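Local atomic coordinates of N2152 (Neocallimastix frontalis, PDB entry 5U22), a protein that probably hydrolyses glycosidic bonds in rare arabinosyl substrates, as a family 39 glycoside hydrolase with a TIM barrel and a beta sandwich. Residues A[143-148]-A[161-166]. Sequence-based numbering, arbitrary orientation.
Sequences EIWNEP and NQMWKQ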
loop_
_atom_site.group_PDB
_atom_site.type_symbol
_atom_site.label_atom_id
_atom_site.label_comp_id
_atom_site.label_asym_id
_atom_site.label_seq_id
_atom_site.Cartn_x
_atom_site.Cartn_y
_atom_site.Cartn_z
ATOM N N GLU A 143 -8.350 3.445 -13.480
ATOM C CA GLU A 143 -7.250 4.392 -13.361
ATOM C C GLU A 143 -6.861 4.856 -14.760
ATOM O O GLU A 143 -6.477 4.039 -15.601
ATOM C CB GLU A 143 -6.072 3.739 -12.637
ATOM C CG GLU A 143 -4.916 4.675 -12.342
ATOM C CD GLU A 143 -3.736 3.956 -11.709
ATOM O OE1 GLU A 143 -3.723 2.700 -11.698
ATOM O OE2 GLU A 143 -2.820 4.653 -11.225
ATOM N N ILE A 144 -6.971 6.162 -15.009
ATOM C CA ILE A 144 -6.927 6.675 -16.376
ATOM C C ILE A 144 -5.520 6.585 -16.964
ATOM O O ILE A 144 -5.355 6.263 -18.151
ATOM C CB ILE A 144 -7.487 8.114 -16.415
ATOM C CG1 ILE A 144 -9.013 8.076 -16.302
ATOM C CG2 ILE A 144 -7.049 8.860 -17.698
ATOM C CD1 ILE A 144 -9.693 9.449 -16.337
ATOM N N TRP A 145 -4.490 6.851 -16.164
ATOM C CA TRP A 145 -3.133 6.925 -16.693
ATOM C C TRP A 145 -2.153 6.446 -15.629
ATOM O O TRP A 145 -2.549 5.920 -14.584
ATOM C CB TRP A 145 -2.822 8.350 -17.162
ATOM C CG TRP A 145 -1.681 8.423 -18.148
ATOM C CD1 TRP A 145 -0.448 8.989 -17.946
ATOM C CD2 TRP A 145 -1.671 7.905 -19.479
ATOM N NE1 TRP A 145 0.329 8.856 -19.078
ATOM C CE2 TRP A 145 -0.406 8.206 -20.039
ATOM C CE3 TRP A 145 -2.612 7.227 -20.264
ATOM C CZ2 TRP A 145 -0.057 7.838 -21.338
ATOM C CZ3 TRP A 145 -2.266 6.871 -21.568
ATOM C CH2 TRP A 145 -0.996 7.180 -22.091
ATOM N N ASN A 146 -0.860 6.629 -15.898
ATOM C CA ASN A 146 0.193 6.201 -14.977
ATOM C C ASN A 146 1.374 7.131 -15.176
ATOM O O ASN A 146 1.924 7.194 -16.280
ATOM C CB ASN A 146 0.612 4.748 -15.236
ATOM C CG ASN A 146 1.708 4.262 -14.284
ATOM O OD1 ASN A 146 1.707 4.579 -13.096
ATOM N ND2 ASN A 146 2.640 3.469 -14.813
ATOM N N GLU A 147 1.746 7.846 -14.118
ATOM C CA GLU A 147 2.913 8.724 -14.115
ATOM C C GLU A 147 2.938 9.671 -15.322
ATOM O O GLU A 147 3.897 9.658 -16.105
ATOM C CB GLU A 147 4.194 7.910 -14.029
ATOM C CG GLU A 147 4.182 7.005 -12.790
ATOM C CD GLU A 147 5.545 6.486 -12.379
ATOM O OE1 GLU A 147 6.454 6.391 -13.241
ATOM O OE2 GLU A 147 5.703 6.170 -11.172
ATOM N N PRO A 148 1.921 10.513 -15.473
ATOM C CA PRO A 148 1.947 11.476 -16.581
ATOM C C PRO A 148 3.129 12.417 -16.500
ATOM O O PRO A 148 3.593 12.905 -17.543
ATOM C CB PRO A 148 0.615 12.216 -16.418
ATOM C CG PRO A 148 0.323 12.115 -14.924
ATOM C CD PRO A 148 0.774 10.730 -14.572
ATOM N N ASN A 161 -3.929 17.099 -19.125
ATOM C CA ASN A 161 -5.228 17.541 -18.621
ATOM C C ASN A 161 -6.326 17.297 -19.650
ATOM O O ASN A 161 -7.452 16.938 -19.284
ATOM C CB ASN A 161 -5.195 19.024 -18.225
ATOM C CG ASN A 161 -4.378 19.293 -16.957
ATOM O OD1 ASN A 161 -4.002 18.375 -16.226
ATOM N ND2 ASN A 161 -4.108 20.568 -16.695
ATOM N N GLN A 162 -6.024 17.500 -20.939
ATOM C CA GLN A 162 -7.025 17.270 -21.986
ATOM C C GLN A 162 -7.367 15.787 -22.085
ATOM O O GLN A 162 -8.543 15.407 -22.115
ATOM C CB GLN A 162 -6.530 17.801 -23.348
ATOM C CG GLN A 162 -6.426 19.351 -23.519
ATOM C CD GLN A 162 -6.111 19.839 -24.976
ATOM O OE1 GLN A 162 -4.957 19.899 -25.424
ATOM N NE2 GLN A 162 -7.155 20.234 -25.687
ATOM N N MET A 163 -6.350 14.926 -22.128
ATOM C CA MET A 163 -6.612 13.491 -22.176
ATOM C C MET A 163 -7.369 13.034 -20.932
ATOM O O MET A 163 -8.282 12.200 -21.020
ATOM C CB MET A 163 -5.298 12.725 -22.335
ATOM C CG MET A 163 -5.467 11.205 -22.415
ATOM S SD MET A 163 -5.603 10.402 -20.779
ATOM C CE MET A 163 -4.139 10.966 -19.967
ATOM N N TRP A 164 -7.007 13.579 -19.765
ATOM C CA TRP A 164 -7.709 13.243 -18.531
ATOM C C TRP A 164 -9.181 13.597 -18.630
ATOM O O TRP A 164 -10.058 12.760 -18.385
ATOM C CB TRP A 164 -7.085 13.967 -17.332
ATOM C CG TRP A 164 -7.909 13.765 -16.068
ATOM C CD1 TRP A 164 -8.925 14.550 -15.609
ATOM C CD2 TRP A 164 -7.785 12.680 -15.131
ATOM N NE1 TRP A 164 -9.443 14.024 -14.441
ATOM C CE2 TRP A 164 -8.756 12.880 -14.127
ATOM C CE3 TRP A 164 -6.932 11.568 -15.039
ATOM C CZ2 TRP A 164 -8.910 12.000 -13.041
ATOM C CZ3 TRP A 164 -7.090 10.693 -13.961
ATOM C CH2 TRP A 164 -8.066 10.919 -12.980
ATOM N N LYS A 165 -9.467 14.862 -18.944
ATOM C CA LYS A 165 -10.849 15.316 -19.055
ATOM C C LYS A 165 -11.634 14.467 -20.047
ATOM O O LYS A 165 -12.756 14.032 -19.763
ATOM C CB LYS A 165 -10.861 16.784 -19.478
ATOM C CG LYS A 165 -12.228 17.317 -19.893
ATOM C CD LYS A 165 -13.237 17.259 -18.760
ATOM C CE LYS A 165 -14.526 17.999 -19.132
ATOM N NZ LYS A 165 -15.594 17.757 -18.133
ATOM N N GLN A 166 -11.059 14.218 -21.222
ATOM C CA GLN A 166 -11.801 13.505 -22.254
ATOM C C GLN A 166 -12.025 12.053 -21.869
ATOM O O GLN A 166 -13.096 11.491 -22.131
ATOM C CB GLN A 166 -11.067 13.615 -23.593
ATOM C CG GLN A 166 -11.111 15.030 -24.201
ATOM C CD GLN A 166 -10.133 15.217 -25.357
ATOM O OE1 GLN A 166 -9.920 14.305 -26.161
ATOM N NE2 GLN A 166 -9.529 16.402 -25.440
#
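Ile144 lies over one face of the Trp164 indole, the two side chains running at about a right angle to each other. Ile144 CD1 sits 3.7 Å from the centroid of the Trp164 six-membered ring and only 12° off the ring normal, a CH-pi contact, while CB of Ile144 comes within 3.6 Å of Trp164 CZ3 at the rim. The other branch, Ile144 CG2, stands anti to the backbone N (chi1 of -75° for CG1) and meets Met163 SD at 3.7 Å, so that the forked isoleucine touches both helix residues. Met163 is bent at chi2 and chi3, which brings its CE methyl obliquely up to Trp145, with Met163 CE 4.0 Å from Trp145 CD2. Met163 SD lies 5.1 Å from the centroid of the Trp145 six-membered ring, an oblique Met-aromatic contact. Both indole nitrogens are satisfied beyond the pair of segments, Trp145 NE1 by Thr151 OG1 and Trp164 NE1 by Cys205 O. Replacing Trp164 by an alanine is likely to leave Ile144 CD1 without its aromatic face and Cys205 O without its indole donor. No hydrogen bond crosses the interface: buried apolar packing joins helix 160-174 of the TIM barrel to the loop after strand 139-143, where neighbouring Asn146 and Glu147 hydrogen-bond a bound buffer molecule, consistent with a substrate pocket.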